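PDB 5OHU: soluble lytic murein transglycosylase from Pseudomonas aeruginosa, which probably cleaves the glycosidic bonds of the peptidoglycan glycan strands as a lytic transglycosylase, taking part in cell-wall turnover by both exolytic and endolytic routes. Local coordinates for residues T148-W153 and G168-E173; K113-Y118 and D129-Q134. All coordinates share one frame; numbering follows the deposited sequence.

Interaction 1: T148-W153 and G168-E173; sequences TSERLW and GLWQGE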
ATOM      1  N   THR A 148      -0.823 -28.740   1.450  1.00 23.63           N
ATOM      2  CA  THR A 148      -0.649 -27.673   2.427  1.00 23.11           C
ATOM      3  C   THR A 148       0.822 -27.494   2.782  1.00 16.81           C
ATOM      4  O   THR A 148       1.312 -26.363   2.872  1.00 16.91           O
ATOM      5  CB  THR A 148      -1.467 -27.965   3.686  1.00 23.69           C
ATOM      6  OG1 THR A 148      -2.839 -28.157   3.328  1.00 26.73           O
ATOM      7  CG2 THR A 148      -1.357 -26.806   4.683  1.00 17.61           C
ATOM      8  N   SER A 149       1.534 -28.604   2.991  1.00 20.00           N
ATOM      9  CA  SER A 149       2.961 -28.543   3.286  1.00 26.07           C
ATOM     10  C   SER A 149       3.725 -27.803   2.192  1.00 19.62           C
ATOM     11  O   SER A 149       4.506 -26.887   2.475  1.00 23.63           O
ATOM     12  CB  SER A 149       3.523 -29.958   3.447  1.00 26.13           C
ATOM     13  OG  SER A 149       2.853 -30.664   4.463  1.00 25.90           O
ATOM     14  N   GLU A 150       3.521 -28.199   0.935  1.00 22.95           N
ATOM     15  CA  GLU A 150       4.292 -27.611  -0.155  1.00 28.42           C
ATOM     16  C   GLU A 150       4.031 -26.119  -0.269  1.00 29.07           C
ATOM     17  O   GLU A 150       4.969 -25.328  -0.419  1.00 35.20           O
ATOM     18  CB  GLU A 150       3.966 -28.315  -1.468  1.00 36.39           C
ATOM     19  CG  GLU A 150       4.856 -27.906  -2.621  1.00 49.64           C
ATOM     20  CD  GLU A 150       4.884 -28.947  -3.714  1.00 60.51           C
ATOM     21  OE1 GLU A 150       5.006 -30.150  -3.392  1.00 63.14           O
ATOM     22  OE2 GLU A 150       4.778 -28.566  -4.895  1.00 69.35           O
ATOM     23  N   ARG A 151       2.765 -25.714  -0.170  1.00 28.97           N
ATOM     24  CA  ARG A 151       2.430 -24.292  -0.242  1.00 32.50           C
ATOM     25  C   ARG A 151       3.087 -23.503   0.890  1.00 19.89           C
ATOM     26  O   ARG A 151       3.576 -22.387   0.685  1.00 22.97           O
ATOM     27  CB  ARG A 151       0.911 -24.116  -0.209  1.00 30.47           C
ATOM     28  CG  ARG A 151       0.448 -22.668  -0.272  1.00 46.94           C
ATOM     29  CD  ARG A 151      -1.064 -22.541  -0.073  1.00 57.57           C
ATOM     30  NE  ARG A 151      -1.499 -22.937   1.270  1.00 65.37           N
ATOM     31  CZ  ARG A 151      -1.567 -22.115   2.319  1.00 70.30           C
ATOM     32  NH1 ARG A 151      -1.223 -20.836   2.200  1.00 66.44           N
ATOM     33  NH2 ARG A 151      -1.981 -22.576   3.495  1.00 71.50           N
ATOM     34  N   LEU A 152       3.078 -24.046   2.102  1.00 13.92           N
ATOM     35  CA  LEU A 152       3.759 -23.361   3.189  1.00 13.63           C
ATOM     36  C   LEU A 152       5.266 -23.503   3.087  1.00 19.56           C
ATOM     37  O   LEU A 152       5.992 -22.682   3.659  1.00 17.84           O
ATOM     38  CB  LEU A 152       3.279 -23.890   4.543  1.00 17.00           C
ATOM     39  CG  LEU A 152       1.836 -23.466   4.807  1.00 28.45           C
ATOM     40  CD1 LEU A 152       1.152 -24.468   5.743  1.00 28.22           C
ATOM     41  CD2 LEU A 152       1.830 -22.074   5.380  1.00 32.40           C
ATOM     42  N   TRP A 153       5.743 -24.538   2.391  1.00 16.59           N
ATOM     43  CA  TRP A 153       7.176 -24.746   2.253  1.00 16.72           C
ATOM     44  C   TRP A 153       7.760 -23.805   1.209  1.00 24.09           C
ATOM     45  O   TRP A 153       8.876 -23.303   1.384  1.00 21.36           O
ATOM     46  CB  TRP A 153       7.467 -26.208   1.889  1.00 20.57           C
ATOM     47  CG  TRP A 153       8.890 -26.436   1.463  1.00 24.57           C
ATOM     48  CD1 TRP A 153       9.378 -26.469   0.182  1.00 22.55           C
ATOM     49  CD2 TRP A 153      10.015 -26.646   2.326  1.00 23.23           C
ATOM     50  NE1 TRP A 153      10.730 -26.688   0.197  1.00 19.47           N
ATOM     51  CE2 TRP A 153      11.151 -26.797   1.499  1.00 18.06           C
ATOM     52  CE3 TRP A 153      10.172 -26.710   3.719  1.00 19.63           C
ATOM     53  CZ2 TRP A 153      12.427 -26.995   2.015  1.00 13.74           C
ATOM     54  CZ3 TRP A 153      11.431 -26.907   4.234  1.00 21.28           C
ATOM     55  CH2 TRP A 153      12.549 -27.055   3.384  1.00 18.96           C
ATOM     56  N   GLY A 168       8.768 -31.576   8.820  1.00 19.40           N
ATOM     57  CA  GLY A 168       9.294 -32.844   9.309  1.00 17.90           C
ATOM     58  C   GLY A 168       8.411 -34.030   8.966  1.00 24.02           C
ATOM     59  O   GLY A 168       8.896 -35.074   8.520  1.00 27.64           O
ATOM     60  N   LEU A 169       7.102 -33.907   9.197  1.00 30.82           N
ATOM     61  CA  LEU A 169       6.210 -35.005   8.834  1.00 34.95           C
ATOM     62  C   LEU A 169       6.222 -35.228   7.333  1.00 34.07           C
ATOM     63  O   LEU A 169       6.249 -36.369   6.857  1.00 34.49           O
ATOM     64  CB  LEU A 169       4.790 -34.720   9.303  1.00 28.11           C
ATOM     65  CG  LEU A 169       4.623 -34.660  10.809  1.00 34.51           C
ATOM     66  CD1 LEU A 169       3.230 -34.124  11.119  1.00 40.42           C
ATOM     67  CD2 LEU A 169       4.835 -36.047  11.407  1.00 26.11           C
ATOM     68  N   TRP A 170       6.210 -34.131   6.582  1.00 30.45           N
ATOM     69  CA  TRP A 170       6.191 -34.177   5.127  1.00 29.11           C
ATOM     70  C   TRP A 170       7.477 -34.794   4.585  1.00 28.13           C
ATOM     71  O   TRP A 170       7.444 -35.662   3.708  1.00 25.02           O
ATOM     72  CB  TRP A 170       5.992 -32.744   4.648  1.00 30.27           C
ATOM     73  CG  TRP A 170       5.808 -32.483   3.226  1.00 30.79           C
ATOM     74  CD1 TRP A 170       4.870 -33.021   2.394  1.00 33.31           C
ATOM     75  CD2 TRP A 170       6.519 -31.508   2.464  1.00 24.50           C
ATOM     76  NE1 TRP A 170       4.982 -32.458   1.143  1.00 33.77           N
ATOM     77  CE2 TRP A 170       5.992 -31.532   1.162  1.00 27.71           C
ATOM     78  CE3 TRP A 170       7.576 -30.634   2.754  1.00 22.15           C
ATOM     79  CZ2 TRP A 170       6.483 -30.714   0.145  1.00 28.97           C
ATOM     80  CZ3 TRP A 170       8.057 -29.820   1.747  1.00 22.53           C
ATOM     81  CH2 TRP A 170       7.506 -29.862   0.457  1.00 24.85           C
ATOM     82  N   GLN A 171       8.622 -34.361   5.111  1.00 27.67           N
ATOM     83  CA  GLN A 171       9.893 -34.991   4.767  1.00 33.20           C
ATOM     84  C   GLN A 171       9.916 -36.461   5.176  1.00 38.37           C
ATOM     85  O   GLN A 171      10.460 -37.303   4.456  1.00 37.58           O
ATOM     86  CB  GLN A 171      11.035 -34.230   5.437  1.00 29.99           C
ATOM     87  CG  GLN A 171      12.414 -34.810   5.208  1.00 33.82           C
ATOM     88  CD  GLN A 171      13.476 -34.036   5.955  1.00 45.20           C
ATOM     89  OE1 GLN A 171      13.277 -33.635   7.103  1.00 53.37           O
ATOM     90  NE2 GLN A 171      14.606 -33.797   5.299  1.00 45.34           N
ATOM     91  N   GLY A 172       9.342 -36.785   6.338  1.00 38.08           N
ATOM     92  CA  GLY A 172       9.310 -38.165   6.783  1.00 37.27           C
ATOM     93  C   GLY A 172       8.525 -39.069   5.855  1.00 34.54           C
ATOM     94  O   GLY A 172       8.789 -40.268   5.779  1.00 34.77           O
ATOM     95  N   GLU A 173       7.551 -38.514   5.138  1.00 39.59           N
ATOM     96  CA  GLU A 173       6.780 -39.285   4.177  1.00 36.68           C
ATOM     97  C   GLU A 173       7.322 -39.148   2.761  1.00 39.93           C
ATOM     98  O   GLU A 173       6.592 -39.400   1.795  1.00 39.48           O
ATOM     99  CB  GLU A 173       5.308 -38.888   4.252  1.00 46.89           C
ATOM    100  CG  GLU A 173       4.733 -39.102   5.646  1.00 60.06           C
ATOM    101  CD  GLU A 173       3.228 -38.995   5.689  1.00 74.75           C
ATOM    102  OE1 GLU A 173       2.599 -39.112   4.616  1.00 77.83           O
ATOM    103  OE2 GLU A 173       2.676 -38.788   6.795  1.00 78.43           O
TER
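Trp170 and Trp153 both hold CG anti to the backbone N, with chi1 of -174° and 169°, and these two torsions send their indoles into the seam between helices 142-153 and 161-172. The setting is a pair of consecutive helices in the alpha-superhelical part of this Slt70-like enzyme, packed on each other at an oblique angle. Trp170 spans the gap and meets three residues of the facing helix with different parts of its indole.

The five-membered ring lies against Ser149, whose CB stands 3.4 Å from the ring centroid and almost on its normal, a CH-pi contact. The hydroxyl is not spent on the indole, because Ser149 OG turns back to the carbonyl oxygen of Gly145 one helical turn earlier. This leaves the methylene as the part pressed to the ring, and the small side chain lets the backbones come close, with the CA atoms of Ser149 and Trp170 6.8 Å apart. Farther along the indole, Trp170 CZ2 rests 3.8 Å from Glu150 CB, while Glu150 OE1 sits in the ring plane at its edge.

The far rim of Trp170 runs into Trp153. Their planes are inclined at 53°, neither stacked nor perpendicular, with 5.1 Å between the centroids of the Trp153 five-membered and Trp170 six-membered rings. Trp153 has further partners: Phe167 of helix 161-172 packs edge-to-face with it, and from beyond the pair Lys180 O accepts from NE1 and Arg184 makes a cation-pi contact. Against this indole the corner atom of Trp170 settles over one face, CZ3 lying 3.5 Å from Trp153 CG.

Interaction 2: K113-Y118 and D129-Q134; sequences KTFVNY and DCLYGQ. With PO4 (phosphate ion), chain F.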
ATOM      1  N   LYS A 113     -10.678 -32.358  17.054  1.00 18.16           N
ATOM      2  CA  LYS A 113     -12.051 -32.113  16.624  1.00 25.88           C
ATOM      3  C   LYS A 113     -12.473 -30.676  16.902  1.00 27.56           C
ATOM      4  O   LYS A 113     -13.154 -30.052  16.078  1.00 36.09           O
ATOM      5  CB  LYS A 113     -13.008 -33.091  17.305  1.00 25.90           C
ATOM      6  CG  LYS A 113     -12.929 -34.518  16.782  1.00 35.78           C
ATOM      7  CD  LYS A 113     -13.977 -35.405  17.453  1.00 50.36           C
ATOM      8  CE  LYS A 113     -14.063 -36.787  16.818  1.00 59.89           C
ATOM      9  NZ  LYS A 113     -13.087 -37.743  17.414  1.00 68.34           N
ATOM     10  N   THR A 114     -12.080 -30.139  18.052  1.00 21.50           N
ATOM     11  CA  THR A 114     -12.376 -28.750  18.374  1.00 24.57           C
ATOM     12  C   THR A 114     -11.503 -27.794  17.564  1.00 24.48           C
ATOM     13  O   THR A 114     -11.961 -26.725  17.158  1.00 18.36           O
ATOM     14  CB  THR A 114     -12.175 -28.518  19.872  1.00 24.99           C
ATOM     15  OG1 THR A 114     -12.866 -29.538  20.606  1.00 23.27           O
ATOM     16  CG2 THR A 114     -12.698 -27.155  20.273  1.00 19.23           C
ATOM     17  N   PHE A 115     -10.244 -28.161  17.336  1.00 17.96           N
ATOM     18  CA  PHE A 115      -9.375 -27.348  16.491  1.00 24.67           C
ATOM     19  C   PHE A 115      -9.998 -27.118  15.116  1.00 24.50           C
ATOM     20  O   PHE A 115     -10.124 -25.972  14.674  1.00 17.40           O
ATOM     21  CB  PHE A 115      -8.004 -28.003  16.351  1.00 17.24           C
ATOM     22  CG  PHE A 115      -7.051 -27.237  15.471  1.00 16.85           C
ATOM     23  CD1 PHE A 115      -6.996 -27.473  14.109  1.00 16.62           C
ATOM     24  CD2 PHE A 115      -6.185 -26.304  16.017  1.00 16.74           C
ATOM     25  CE1 PHE A 115      -6.119 -26.759  13.290  1.00 16.28           C
ATOM     26  CE2 PHE A 115      -5.310 -25.591  15.221  1.00 18.23           C
ATOM     27  CZ  PHE A 115      -5.263 -25.825  13.850  1.00 16.17           C
ATOM     28  N   VAL A 116     -10.402 -28.194  14.425  1.00 17.67           N
ATOM     29  CA  VAL A 116     -10.898 -27.986  13.069  1.00 19.06           C
ATOM     30  C   VAL A 116     -12.251 -27.309  13.061  1.00 17.76           C
ATOM     31  O   VAL A 116     -12.606 -26.682  12.060  1.00 18.79           O
ATOM     32  CB  VAL A 116     -10.971 -29.266  12.206  1.00 19.05           C
ATOM     33  CG1 VAL A 116      -9.583 -29.793  11.910  1.00 21.29           C
ATOM     34  CG2 VAL A 116     -11.902 -30.344  12.801  1.00 17.77           C
ATOM     35  N   ASN A 117     -13.023 -27.401  14.135  1.00 18.15           N
ATOM     36  CA  ASN A 117     -14.281 -26.671  14.141  1.00 18.51           C
ATOM     37  C   ASN A 117     -14.036 -25.170  14.116  1.00 18.40           C
ATOM     38  O   ASN A 117     -14.880 -24.412  13.634  1.00 18.57           O
ATOM     39  CB  ASN A 117     -15.119 -27.041  15.368  1.00 18.98           C
ATOM     40  CG  ASN A 117     -15.812 -28.378  15.224  1.00 37.30           C
ATOM     41  OD1 ASN A 117     -15.815 -28.978  14.146  1.00 19.06           O
ATOM     42  ND2 ASN A 117     -16.431 -28.845  16.310  1.00 19.61           N
ATOM     43  N   TYR A 118     -12.898 -24.724  14.637  1.00 18.14           N
ATOM     44  CA  TYR A 118     -12.635 -23.301  14.780  1.00 18.08           C
ATOM     45  C   TYR A 118     -11.473 -22.778  13.964  1.00 17.60           C
ATOM     46  O   TYR A 118     -11.280 -21.556  13.937  1.00 17.54           O
ATOM     47  CB  TYR A 118     -12.405 -22.948  16.258  1.00 18.32           C
ATOM     48  CG  TYR A 118     -13.710 -22.966  16.990  1.00 18.86           C
ATOM     49  CD1 TYR A 118     -14.527 -21.852  17.007  1.00 19.15           C
ATOM     50  CD2 TYR A 118     -14.162 -24.127  17.590  1.00 19.11           C
ATOM     51  CE1 TYR A 118     -15.739 -21.881  17.642  1.00 19.69           C
ATOM     52  CE2 TYR A 118     -15.368 -24.167  18.223  1.00 19.64           C
ATOM     53  CZ  TYR A 118     -16.151 -23.037  18.258  1.00 19.93           C
ATOM     54  OH  TYR A 118     -17.364 -23.078  18.892  1.00 25.45           O
ATOM     55  N   ASP A 129      -2.206 -22.474   9.938  1.00 15.40           N
ATOM     56  CA  ASP A 129      -2.149 -23.210   8.679  1.00 19.91           C
ATOM     57  C   ASP A 129      -1.260 -24.440   8.806  1.00 15.81           C
ATOM     58  O   ASP A 129      -1.612 -25.528   8.338  1.00 18.19           O
ATOM     59  CB  ASP A 129      -1.651 -22.296   7.552  1.00 19.87           C
ATOM     60  CG  ASP A 129      -2.526 -21.066   7.359  1.00 27.05           C
ATOM     61  OD1 ASP A 129      -3.643 -21.010   7.931  1.00 28.75           O
ATOM     62  OD2 ASP A 129      -2.100 -20.152   6.617  1.00 31.25           O
ATOM     63  N   CYS A 130      -0.124 -24.303   9.482  1.00 15.85           N
ATOM     64  CA  CYS A 130       0.762 -25.456   9.635  1.00 14.61           C
ATOM     65  C   CYS A 130       0.167 -26.506  10.556  1.00 20.61           C
ATOM     66  O   CYS A 130       0.226 -27.704  10.246  1.00 19.25           O
ATOM     67  CB  CYS A 130       2.125 -24.988  10.120  1.00 18.32           C
ATOM     68  SG  CYS A 130       2.978 -24.250   8.690  1.00 34.40           S
ATOM     69  N   LEU A 131      -0.439 -26.079  11.674  1.00 15.06           N
ATOM     70  CA  LEU A 131      -1.165 -27.022  12.517  1.00 15.33           C
ATOM     71  C   LEU A 131      -2.278 -27.701  11.728  1.00 16.34           C
ATOM     72  O   LEU A 131      -2.542 -28.892  11.916  1.00 16.13           O
ATOM     73  CB  LEU A 131      -1.723 -26.295  13.740  1.00 15.56           C
ATOM     74  CG  LEU A 131      -0.630 -25.807  14.699  1.00 20.15           C
ATOM     75  CD1 LEU A 131      -1.202 -24.896  15.771  1.00 15.81           C
ATOM     76  CD2 LEU A 131       0.037 -27.010  15.326  1.00 15.63           C
ATOM     77  N   TYR A 132      -2.933 -26.966  10.822  1.00 15.37           N
ATOM     78  CA  TYR A 132      -3.996 -27.584  10.028  1.00 15.49           C
ATOM     79  C   TYR A 132      -3.436 -28.628   9.074  1.00 16.54           C
ATOM     80  O   TYR A 132      -4.032 -29.699   8.897  1.00 15.56           O
ATOM     81  CB  TYR A 132      -4.776 -26.520   9.261  1.00 16.60           C
ATOM     82  CG  TYR A 132      -5.957 -27.065   8.501  1.00 20.86           C
ATOM     83  CD1 TYR A 132      -7.011 -27.705   9.168  1.00 17.97           C
ATOM     84  CD2 TYR A 132      -6.021 -26.941   7.108  1.00 21.68           C
ATOM     85  CE1 TYR A 132      -8.107 -28.207   8.462  1.00 18.83           C
ATOM     86  CE2 TYR A 132      -7.107 -27.426   6.386  1.00 26.42           C
ATOM     87  CZ  TYR A 132      -8.147 -28.051   7.064  1.00 30.96           C
ATOM     88  OH  TYR A 132      -9.212 -28.528   6.335  1.00 32.11           O
ATOM     89  N   GLY A 133      -2.293 -28.336   8.447  1.00 16.53           N
ATOM     90  CA  GLY A 133      -1.624 -29.358   7.654  1.00 15.05           C
ATOM     91  C   GLY A 133      -1.310 -30.608   8.457  1.00 15.20           C
ATOM     92  O   GLY A 133      -1.499 -31.730   7.978  1.00 27.56           O
ATOM     93  N   GLN A 134      -0.836 -30.433   9.694  1.00 19.59           N
ATOM     94  CA  GLN A 134      -0.615 -31.582  10.569  1.00 18.70           C
ATOM     95  C   GLN A 134      -1.906 -32.362  10.774  1.00 23.52           C
ATOM     96  O   GLN A 134      -1.919 -33.599  10.713  1.00 25.31           O
ATOM     97  CB  GLN A 134      -0.049 -31.135  11.924  1.00 20.65           C
ATOM     98  CG  GLN A 134       1.392 -30.614  11.889  1.00 24.53           C
ATOM     99  CD  GLN A 134       1.889 -30.113  13.250  1.00 25.85           C
ATOM    100  OE1 GLN A 134       2.526 -29.060  13.339  1.00 29.33           O
ATOM    101  NE2 GLN A 134       1.586 -30.858  14.314  1.00 20.72           N
TER
HETATM  102  P   PO4 F 705     -12.164 -31.109   7.459  1.00102.97           P
HETATM  103  O1  PO4 F 705     -10.750 -30.587   7.369  1.00102.53           O
HETATM  104  O2  PO4 F 705     -12.307 -32.024   8.653  1.00 91.92           O
HETATM  105  O3  PO4 F 705     -12.513 -31.878   6.203  1.00103.45           O
HETATM  106  O4  PO4 F 705     -13.093 -29.927   7.600  1.00107.37           O
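Tyr132 OH donates a 2.8 Å hydrogen bond to O1 of a phosphate ion, on the side of the ring where Val116 also comes up to its rim. Val116 CG1 is 4.1 Å from Tyr132 CE1, near the plane of the ring, and the two side chains meet at about a right angle. The ion was probably taken up from the crystallisation liquor, so it marks a place where an anion can settle and need not have a role in the enzyme. Tyr132 reaches it because CG lies anti to the backbone N (chi1 -176°), which carries the phenol past Val116; elsewhere the ring stacks with Tyr119.

Deeper in the interface the side-chain contacts are apolar. Phe115 points toward the facing helix and lays the end of its ring between Leu131 and Tyr132. Its CZ touches Leu131 CB at 3.6 Å, and CE1 stands 4.0 Å from Tyr132 CA, so the phenyl tip packs against backbone as well as side chain. Trp112 meets Phe115 edge-to-face, and Leu103 of helix 95-108 adds a further apolar neighbour. Leu131, for its part, also touches Ala162, carrying the packing across to helix 161-172.

Phe115, with the Val116-Tyr132 contact beside it, thus joins the two segments, whose axes stay 11.0 Å apart at closest approach with N-to-C directions 129° from each other. Successive helices packed obliquely through apolar side chains are typical of the alpha-superhelical architecture of Slt70-like transglycosylases.

Along the chain, both segments of interaction 2 come before those of interaction 1, and the centres of the two contacts lie about 15 Å apart on the same side of the molecule, each more than 30 Å from the chain centre. Helices 126-138 and 142-153 follow one another and bring the two contacts together: Leu152 CD1 meets Cys130 SG at 3.5 Å, and Thr148 CG2 lies 3.9 Å from Gly133 CA. The disulfide between Cys130 and Cys163 adds a covalent tie from helix 126-138 to helix 161-172. Side-chain packing between neighbouring helices thus passes from 112-118 through to 161-172, making one continuous piece of the curved helical array.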